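Local coordinates for protein nicastrin (Dictyostelium purpureum, PDB 4R12) that probably serves as the essential, putatively substrate-recruiting subunit of gamma-secretase, the complex that cleaves integral membrane proteins within the membrane, at residues Ile370-Thr375 with Val431-Thr436; Ser383-Phe388 with Ile395-Ile400; Ser486-Thr491 with Phe572-Trp577. One frame throughout, in Å; residues are numbered along the deposited sequence.

Interaction 1 of 3, residues Ile370-Thr375 with Val431-Thr436; sequences ITFKPT and VYILST
Ile-433 reaches from the helix with two separate branches, one for each residue it meets on strand 370-374. Its CD1 methyl comes up against the branch point of Ile-370, 3.6 Å from CB and 3.9 Å from CG2. The other branch, CG2, comes to the edge of the Phe-372 ring, near the ring plane and 3.9 Å from CE2. The split follows from the first torsion of Ile-433 (chi1 -66°): CG2 lies anti to the backbone N, while CG1, anti to the carbonyl carbon, carries CD1 to the isoleucine. This apolar knot is the tight part. Away from it the contact thins quickly: Leu-434 CD2 comes no nearer than 5.2 Å, to Phe-372 CZ, Thr-371 points away, and Lys-373 takes no part, pairing instead with Asp-334. On the partly exposed side of the helix, Thr-436 OG1 sits over one face of the Tyr-432 ring, toward its rim, and bonds to Tyr-432 O at 2.9 Å. Substituting an alanine for Ile-433 would probably open a gap between helix and strand, leaving the Ile-370 branch point and the Phe-372 edge without their methyl partners. Helix 352-362 adds Val-361 against Ile-433 and Ala-362 against Phe-372. The arrangement is helix-on-sheet packing, typical of the alpha/beta large lobe that nicastrin shares with the zinc-exopeptidase clan.

Interaction 2 of 3, residues Ser383-Phe388 with Ile395-Ile400; sequences SSSMSF and IPVVVI
Ser-385 OG is hydrogen-bonded to Glu-324 OE1 and at the same time rests on two valines of the strand, 3.5 Å from Val-397 CG1 and 3.6 Å from Val-399 CG2. The second oxygen of the same carboxylate takes the backbone N-H of Ser-384, so Glu-324 holds two consecutive residues. With OG beside its own backbone N (chi1 -69°), Ser-385 also lays its CB against the strand, 3.6 Å from Val-397 CG1. Ser-383 makes a lighter touch one step along: its OG, hydrogen-bonded to Pro-381 O, comes 4.0 Å from Val-399 CG2, and its CB is 4.1 Å from Val-399 CG1. Val-399 is shared, CG2 near both hydroxyls and CG1 reaching only Ser-383 CB, whereas Val-397 offers a single methyl to Ser-385. The chain rises from the loop through backbone bonds of the i to i+3 kind, Met-386 N to Ser-383 O at 3.1 Å and Ser-387 N to Ser-384 O at 3.0 Å. On the opposite face of the strand, Val-398 packs onto Val-354 and Thr-355 of helix 352-362, so strand 397-401 is covered on both sides. Ile-322 and Met-218 of strands 319-325 and 214-220 also touch Ser-385. No hydrogen bond crosses between the two segments: the buried hydroxyls are satisfied elsewhere, and what the serines present to the valines is small bulk, which lets the backbone come close, with CA atoms 7.2 Å apart at Ser-385 and Val-397.

Interaction 3 of 3, residues Ser486-Thr491 with Phe572-Trp577; sequences SSVFGT and FTESNW
The carboxylate of Glu-574 has Val-488 CG1 over one face, 3.6 Å above its plane, and the CZ3 rim of the Trp-577 indole at the other. There CZ3 of Trp-577 lies 3.8 Å from Glu-574 CD, the two planes inclined by roughly 34°. A bound water sits beyond OE1, almost level with the carboxylate, and donates to Glu-574 OE1 at 2.6 Å; it is also hydrogen-bonded to Ser-487 OG at 2.7 Å. This bridge joins two side chains whose own oxygens, Ser-487 OG and Glu-574 OE1, stand 4.2 Å apart. The other carboxylate oxygen, OE2, is hydrogen-bonded to the hydroxyl of Tyr-485, the residue preceding Ser-486 in the same loop. Both oxygens are thus provided for, and the two bonds together would be expected to help offset a negative charge on this buried group. Glu-574 gets there by running straight out from the strand, CG anti to the backbone N (chi1 176°) and the chain extended beyond. Val-488 crosses it at about a right angle, its CG1 also 3.6 Å from Glu-574 CB, so that one methyl covers both the root and the head of the glutamate. Strand 572-575 runs between strands 21-29 and 192-203, antiparallel to each. The loop 486-491 is fastened to the latter by backbone bonds of Ser-487 with Gly-196 and Phe-489 with Pro-194, while Thr-573, pointing away from that loop, packs on helix 183-189.

Overall arrangement
Interactions 1 and 2 are close neighbours in the large lobe, centres 16 Å apart, and they touch: Ile-400 sends CD1 to Leu-434 CD2 at 3.8 Å and CG2 to Phe-372 CE1 at 4.2 Å. The chain runs through them in order, from strand 370-374 to helix 385-389, back along strand 397-401 and on to helix 427-441, so interaction 2 falls within the span that interaction 1 brackets. Interaction 3 comes later in sequence, its centre 28 Å from that of interaction 2 and 37 Å from that of interaction 1, on the opposite side of the chain's centre from the latter. The Ile-433 side chain is about 13 Å from an N-acetylglucosamine, a glycan unit that marks no binding pocket.

Interaction 1 of 3, residues Ile370-Thr375 with Val431-Thr436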
loop_
_atom_site.group_PDB
_atom_site.type_symbol
_atom_site.label_atom_id
_atom_site.label_comp_id
_atom_site.label_asym_id
_atom_site.label_seq_id
_atom_site.Cartn_x
_atom_site.Cartn_y
_atom_site.Cartn_z
ATOM N N ILE A 370 -19.810 -11.467 -12.364
ATOM C CA ILE A 370 -18.385 -11.637 -12.601
ATOM C C ILE A 370 -18.119 -12.795 -13.556
ATOM O O ILE A 370 -18.716 -13.866 -13.438
ATOM C CB ILE A 370 -17.628 -11.882 -11.274
ATOM C CG1 ILE A 370 -17.764 -10.672 -10.342
ATOM C CG2 ILE A 370 -16.162 -12.219 -11.537
ATOM C CD1 ILE A 370 -17.120 -9.400 -10.886
ATOM N N THR A 371 -17.235 -12.565 -14.518
ATOM C CA THR A 371 -16.765 -13.626 -15.392
ATOM C C THR A 371 -15.241 -13.535 -15.485
ATOM O O THR A 371 -14.664 -12.455 -15.293
ATOM C CB THR A 371 -17.412 -13.534 -16.798
ATOM O OG1 THR A 371 -17.099 -14.707 -17.555
ATOM C CG2 THR A 371 -16.913 -12.304 -17.554
ATOM N N PHE A 372 -14.587 -14.662 -15.757
ATOM C CA PHE A 372 -13.130 -14.685 -15.867
ATOM C C PHE A 372 -12.677 -14.881 -17.313
ATOM O O PHE A 372 -13.253 -15.676 -18.065
ATOM C CB PHE A 372 -12.534 -15.782 -14.982
ATOM C CG PHE A 372 -12.676 -15.518 -13.507
ATOM C CD1 PHE A 372 -11.887 -14.562 -12.879
ATOM C CD2 PHE A 372 -13.594 -16.228 -12.754
ATOM C CE1 PHE A 372 -12.015 -14.303 -11.509
ATOM C CE2 PHE A 372 -13.728 -15.986 -11.389
ATOM C CZ PHE A 372 -12.935 -15.021 -10.762
ATOM N N LYS A 373 -11.646 -14.136 -17.693
ATOM C CA LYS A 373 -11.046 -14.248 -19.013
ATOM C C LYS A 373 -9.551 -14.492 -18.913
ATOM O O LYS A 373 -8.903 -14.064 -17.958
ATOM C CB LYS A 373 -11.311 -12.983 -19.834
ATOM C CG LYS A 373 -12.713 -12.926 -20.396
ATOM C CD LYS A 373 -13.037 -11.559 -20.972
ATOM C CE LYS A 373 -14.538 -11.453 -21.239
ATOM N NZ LYS A 373 -14.911 -10.130 -21.802
ATOM N N PRO A 374 -8.992 -15.185 -19.908
ATOM C CA PRO A 374 -7.538 -15.303 -19.941
ATOM C C PRO A 374 -6.890 -14.004 -20.401
ATOM O O PRO A 374 -7.520 -13.202 -21.100
ATOM C CB PRO A 374 -7.300 -16.434 -20.958
ATOM C CG PRO A 374 -8.502 -16.400 -21.838
ATOM C CD PRO A 374 -9.646 -16.007 -20.946
ATOM N N THR A 375 -5.639 -13.795 -20.007
ATOM C CA THR A 375 -4.863 -12.700 -20.565
ATOM C C THR A 375 -4.313 -13.077 -21.950
ATOM O O THR A 375 -4.247 -14.261 -22.299
ATOM C CB THR A 375 -3.711 -12.300 -19.624
ATOM O OG1 THR A 375 -3.047 -11.155 -20.154
ATOM C CG2 THR A 375 -2.705 -13.446 -19.455
ATOM N N VAL A 431 -16.220 -11.548 -3.346
ATOM C CA VAL A 431 -16.009 -12.237 -2.073
ATOM C C VAL A 431 -16.647 -13.634 -2.097
ATOM O O VAL A 431 -16.023 -14.626 -1.685
ATOM C CB VAL A 431 -16.570 -11.439 -0.879
ATOM C CG1 VAL A 431 -16.420 -12.232 0.426
ATOM C CG2 VAL A 431 -15.849 -10.091 -0.768
ATOM N N TYR A 432 -17.870 -13.718 -2.596
ATOM C CA TYR A 432 -18.537 -15.015 -2.690
ATOM C C TYR A 432 -17.770 -15.989 -3.576
ATOM O O TYR A 432 -17.521 -17.146 -3.192
ATOM C CB TYR A 432 -19.967 -14.873 -3.220
ATOM C CG TYR A 432 -20.603 -16.237 -3.396
ATOM C CD1 TYR A 432 -21.011 -16.968 -2.286
ATOM C CD2 TYR A 432 -20.739 -16.821 -4.660
ATOM C CE1 TYR A 432 -21.578 -18.232 -2.416
ATOM C CE2 TYR A 432 -21.302 -18.093 -4.800
ATOM C CZ TYR A 432 -21.714 -18.794 -3.670
ATOM O OH TYR A 432 -22.267 -20.052 -3.770
ATOM N N ILE A 433 -17.395 -15.527 -4.767
ATOM C CA ILE A 433 -16.712 -16.401 -5.705
ATOM C C ILE A 433 -15.360 -16.843 -5.140
ATOM O O ILE A 433 -15.037 -18.027 -5.182
ATOM C CB ILE A 433 -16.544 -15.709 -7.079
ATOM C CG1 ILE A 433 -17.921 -15.506 -7.714
ATOM C CG2 ILE A 433 -15.647 -16.532 -7.998
ATOM C CD1 ILE A 433 -17.943 -14.486 -8.847
ATOM N N LEU A 434 -14.579 -15.911 -4.588
ATOM C CA LEU A 434 -13.264 -16.288 -4.074
ATOM C C LEU A 434 -13.366 -17.193 -2.839
ATOM O O LEU A 434 -12.566 -18.113 -2.680
ATOM C CB LEU A 434 -12.419 -15.048 -3.753
ATOM C CG LEU A 434 -11.943 -14.261 -4.987
ATOM C CD1 LEU A 434 -11.245 -12.965 -4.566
ATOM C CD2 LEU A 434 -11.012 -15.102 -5.907
ATOM N N SER A 435 -14.341 -16.930 -1.972
ATOM C CA SER A 435 -14.543 -17.768 -0.784
ATOM C C SER A 435 -14.879 -19.206 -1.175
ATOM O O SER A 435 -14.306 -20.152 -0.654
ATOM C CB SER A 435 -15.664 -17.213 0.094
ATOM O OG SER A 435 -15.387 -15.883 0.496
ATOM N N THR A 436 -15.807 -19.345 -2.113
ATOM C CA THR A 436 -16.251 -20.655 -2.582
ATOM C C THR A 436 -15.108 -21.382 -3.307
ATOM O O THR A 436 -14.903 -22.590 -3.134
ATOM C CB THR A 436 -17.469 -20.500 -3.503
ATOM O OG1 THR A 436 -18.533 -19.870 -2.771
ATOM C CG2 THR A 436 -17.950 -21.871 -4.025
#

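Interaction 2 of 3, residues Ser383-Phe388 with Ile395-Ile400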
loop_
_atom_site.group_PDB
_atom_site.type_symbol
_atom_site.label_atom_id
_atom_site.label_comp_id
_atom_site.label_asym_id
_atom_site.label_seq_id
_atom_site.Cartn_x
_atom_site.Cartn_y
_atom_site.Cartn_z
ATOM N N SER A 383 3.714 -8.190 -9.900
ATOM C CA SER A 383 2.958 -8.924 -8.894
ATOM C C SER A 383 3.891 -9.607 -7.915
ATOM O O SER A 383 5.031 -9.935 -8.253
ATOM C CB SER A 383 2.049 -9.970 -9.550
ATOM O OG SER A 383 2.804 -10.837 -10.378
ATOM N N SER A 384 3.387 -9.817 -6.705
ATOM C CA SER A 384 4.134 -10.459 -5.633
ATOM C C SER A 384 4.480 -11.908 -5.946
ATOM O O SER A 384 5.433 -12.463 -5.375
ATOM C CB SER A 384 3.333 -10.383 -4.329
ATOM O OG SER A 384 3.241 -9.035 -3.903
ATOM N N SER A 385 3.686 -12.525 -6.823
ATOM C CA SER A 385 3.947 -13.890 -7.273
ATOM C C SER A 385 5.312 -14.001 -7.946
ATOM O O SER A 385 5.935 -15.058 -7.940
ATOM C CB SER A 385 2.861 -14.359 -8.242
ATOM O OG SER A 385 1.625 -14.543 -7.577
ATOM N N MET A 386 5.764 -12.903 -8.540
ATOM C CA MET A 386 7.090 -12.865 -9.137
ATOM C C MET A 386 8.197 -13.278 -8.163
ATOM O O MET A 386 9.204 -13.872 -8.574
ATOM C CB MET A 386 7.383 -11.471 -9.685
ATOM C CG MET A 386 6.584 -11.127 -10.927
ATOM S SD MET A 386 6.948 -9.462 -11.526
ATOM C CE MET A 386 6.302 -9.564 -13.191
ATOM N N SER A 387 8.024 -12.974 -6.881
ATOM C CA SER A 387 9.041 -13.333 -5.901
ATOM C C SER A 387 9.121 -14.844 -5.751
ATOM O O SER A 387 10.208 -15.402 -5.600
ATOM C CB SER A 387 8.752 -12.677 -4.548
ATOM O OG SER A 387 8.747 -11.269 -4.678
ATOM N N PHE A 388 7.972 -15.515 -5.795
ATOM C CA PHE A 388 7.962 -16.974 -5.684
ATOM C C PHE A 388 8.455 -17.646 -6.966
ATOM O O PHE A 388 9.151 -18.660 -6.914
ATOM C CB PHE A 388 6.555 -17.475 -5.317
ATOM C CG PHE A 388 6.127 -17.074 -3.935
ATOM C CD1 PHE A 388 5.621 -15.813 -3.695
ATOM C CD2 PHE A 388 6.264 -17.952 -2.869
ATOM C CE1 PHE A 388 5.243 -15.432 -2.418
ATOM C CE2 PHE A 388 5.887 -17.576 -1.590
ATOM C CZ PHE A 388 5.386 -16.309 -1.366
ATOM N N ILE A 395 4.727 -25.122 -9.373
ATOM C CA ILE A 395 3.376 -25.045 -8.831
ATOM C C ILE A 395 2.508 -24.035 -9.576
ATOM O O ILE A 395 3.021 -23.081 -10.152
ATOM C CB ILE A 395 3.401 -24.672 -7.338
ATOM C CG1 ILE A 395 4.094 -23.326 -7.139
ATOM C CG2 ILE A 395 4.117 -25.750 -6.528
ATOM C CD1 ILE A 395 3.888 -22.759 -5.768
ATOM N N PRO A 396 1.183 -24.249 -9.571
ATOM C CA PRO A 396 0.303 -23.314 -10.276
ATOM C C PRO A 396 0.214 -21.955 -9.572
ATOM O O PRO A 396 0.001 -21.878 -8.357
ATOM C CB PRO A 396 -1.046 -24.037 -10.275
ATOM C CG PRO A 396 -0.977 -24.955 -9.099
ATOM C CD PRO A 396 0.443 -25.399 -9.020
ATOM N N VAL A 397 0.391 -20.900 -10.355
ATOM C CA VAL A 397 0.293 -19.538 -9.872
ATOM C C VAL A 397 -0.770 -18.814 -10.682
ATOM O O VAL A 397 -0.739 -18.832 -11.912
ATOM C CB VAL A 397 1.633 -18.801 -9.988
ATOM C CG1 VAL A 397 1.466 -17.329 -9.620
ATOM C CG2 VAL A 397 2.699 -19.468 -9.110
ATOM N N VAL A 398 -1.734 -18.222 -9.988
ATOM C CA VAL A 398 -2.802 -17.484 -10.635
ATOM C C VAL A 398 -2.860 -16.088 -10.055
ATOM O O VAL A 398 -3.147 -15.912 -8.867
ATOM C CB VAL A 398 -4.169 -18.159 -10.459
ATOM C CG1 VAL A 398 -5.245 -17.345 -11.171
ATOM C CG2 VAL A 398 -4.139 -19.612 -10.985
ATOM N N VAL A 399 -2.557 -15.107 -10.892
ATOM C CA VAL A 399 -2.692 -13.714 -10.511
ATOM C C VAL A 399 -4.010 -13.201 -11.087
ATOM O O VAL A 399 -4.224 -13.225 -12.293
ATOM C CB VAL A 399 -1.503 -12.871 -11.012
ATOM C CG1 VAL A 399 -1.628 -11.430 -10.557
ATOM C CG2 VAL A 399 -0.184 -13.477 -10.519
ATOM N N ILE A 400 -4.902 -12.760 -10.210
ATOM C CA ILE A 400 -6.202 -12.258 -10.629
ATOM C C ILE A 400 -6.198 -10.726 -10.680
ATOM O O ILE A 400 -5.917 -10.085 -9.678
ATOM C CB ILE A 400 -7.318 -12.736 -9.665
ATOM C CG1 ILE A 400 -7.287 -14.265 -9.515
ATOM C CG2 ILE A 400 -8.676 -12.240 -10.132
ATOM C CD1 ILE A 400 -8.414 -14.833 -8.611
#

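Interaction 3 of 3, residues Ser486-Thr491 with Phe572-Trp577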
loop_
_atom_site.group_PDB
_atom_site.type_symbol
_atom_site.label_atom_id
_atom_site.label_comp_id
_atom_site.label_asym_id
_atom_site.label_seq_id
_atom_site.Cartn_x
_atom_site.Cartn_y
_atom_site.Cartn_z
ATOM N N SER A 486 3.732 2.147 3.007
ATOM C CA SER A 486 4.380 1.353 4.047
ATOM C C SER A 486 5.106 2.195 5.100
ATOM O O SER A 486 5.283 1.752 6.234
ATOM C CB SER A 486 5.388 0.376 3.415
ATOM O OG SER A 486 6.470 1.091 2.846
ATOM N N SER A 487 5.527 3.395 4.712
ATOM C CA SER A 487 6.386 4.233 5.558
ATOM C C SER A 487 7.700 3.492 5.837
ATOM O O SER A 487 8.155 2.685 5.007
ATOM C CB SER A 487 5.660 4.637 6.864
ATOM O OG SER A 487 6.433 5.524 7.639
ATOM N N VAL A 488 8.330 3.775 6.975
ATOM C CA VAL A 488 9.673 3.264 7.225
ATOM C C VAL A 488 9.691 2.040 8.132
ATOM O O VAL A 488 8.835 1.869 9.004
ATOM C CB VAL A 488 10.586 4.359 7.823
ATOM C CG1 VAL A 488 10.789 5.465 6.801
ATOM C CG2 VAL A 488 10.012 4.918 9.122
ATOM N N PHE A 489 10.682 1.183 7.907
ATOM C CA PHE A 489 10.760 -0.085 8.604
ATOM C C PHE A 489 10.984 0.073 10.100
ATOM O O PHE A 489 10.393 -0.650 10.898
ATOM C CB PHE A 489 11.873 -0.954 8.025
ATOM C CG PHE A 489 12.071 -2.238 8.768
ATOM C CD1 PHE A 489 11.230 -3.314 8.543
ATOM C CD2 PHE A 489 13.079 -2.362 9.718
ATOM C CE1 PHE A 489 11.392 -4.501 9.244
ATOM C CE2 PHE A 489 13.257 -3.546 10.420
ATOM C CZ PHE A 489 12.417 -4.617 10.186
ATOM N N GLY A 490 11.852 1.006 10.470
ATOM C CA GLY A 490 12.251 1.172 11.860
ATOM C C GLY A 490 13.674 1.684 11.922
ATOM O O GLY A 490 14.297 1.901 10.882
ATOM N N THR A 491 14.196 1.879 13.131
ATOM C CA THR A 491 15.554 2.398 13.296
ATOM C C THR A 491 16.602 1.293 13.361
ATOM O O THR A 491 17.796 1.556 13.219
ATOM C CB THR A 491 15.667 3.258 14.556
ATOM O OG1 THR A 491 15.014 2.590 15.642
ATOM C CG2 THR A 491 14.981 4.594 14.338
ATOM N N PHE A 572 15.552 2.097 -1.034
ATOM C CA PHE A 572 14.715 3.271 -0.812
ATOM C C PHE A 572 14.791 3.640 0.653
ATOM O O PHE A 572 14.601 2.790 1.520
ATOM C CB PHE A 572 13.254 3.022 -1.210
ATOM C CG PHE A 572 13.078 2.704 -2.657
ATOM C CD1 PHE A 572 12.913 3.716 -3.583
ATOM C CD2 PHE A 572 13.089 1.399 -3.096
ATOM C CE1 PHE A 572 12.741 3.422 -4.932
ATOM C CE2 PHE A 572 12.931 1.109 -4.438
ATOM C CZ PHE A 572 12.760 2.122 -5.352
ATOM N N THR A 573 15.081 4.907 0.926
ATOM C CA THR A 573 15.201 5.377 2.295
ATOM C C THR A 573 14.505 6.716 2.432
ATOM O O THR A 573 14.877 7.697 1.778
ATOM C CB THR A 573 16.680 5.540 2.742
ATOM O OG1 THR A 573 17.324 6.523 1.920
ATOM C CG2 THR A 573 17.428 4.216 2.657
ATOM N N GLU A 574 13.508 6.762 3.302
ATOM C CA GLU A 574 12.729 7.972 3.474
ATOM C C GLU A 574 13.409 8.919 4.445
ATOM O O GLU A 574 13.871 8.499 5.512
ATOM C CB GLU A 574 11.328 7.634 3.972
ATOM C CG GLU A 574 10.470 8.849 4.283
ATOM C CD GLU A 574 9.091 8.436 4.754
ATOM O OE1 GLU A 574 8.824 8.497 5.975
ATOM O OE2 GLU A 574 8.289 8.031 3.898
ATOM N N SER A 575 13.469 10.191 4.070
ATOM C CA SER A 575 14.009 11.226 4.954
ATOM C C SER A 575 13.325 11.250 6.308
ATOM O O SER A 575 12.095 11.110 6.390
ATOM C CB SER A 575 13.857 12.601 4.313
ATOM O OG SER A 575 14.308 13.616 5.194
ATOM N N ASN A 576 14.114 11.440 7.366
ATOM C CA ASN A 576 13.566 11.830 8.666
ATOM C C ASN A 576 13.073 13.262 8.574
ATOM O O ASN A 576 13.572 14.040 7.757
ATOM C CB ASN A 576 14.606 11.741 9.798
ATOM C CG ASN A 576 15.102 10.322 10.053
ATOM O OD1 ASN A 576 14.456 9.346 9.683
ATOM N ND2 ASN A 576 16.262 10.211 10.697
ATOM N N TRP A 577 12.099 13.616 9.406
ATOM C CA TRP A 577 11.732 15.017 9.574
ATOM C C TRP A 577 11.170 15.285 10.969
ATOM O O TRP A 577 10.624 14.383 11.618
ATOM C CB TRP A 577 10.727 15.445 8.504
ATOM C CG TRP A 577 9.398 14.746 8.564
ATOM C CD1 TRP A 577 8.359 15.022 9.415
ATOM C CD2 TRP A 577 8.951 13.680 7.717
ATOM N NE1 TRP A 577 7.301 14.181 9.150
ATOM C CE2 TRP A 577 7.640 13.350 8.116
ATOM C CE3 TRP A 577 9.535 12.967 6.667
ATOM C CZ2 TRP A 577 6.902 12.338 7.498
ATOM C CZ3 TRP A 577 8.799 11.961 6.055
ATOM C CH2 TRP A 577 7.495 11.657 6.476
HETATM O O HOH W 1 6.380 7.957 6.535
#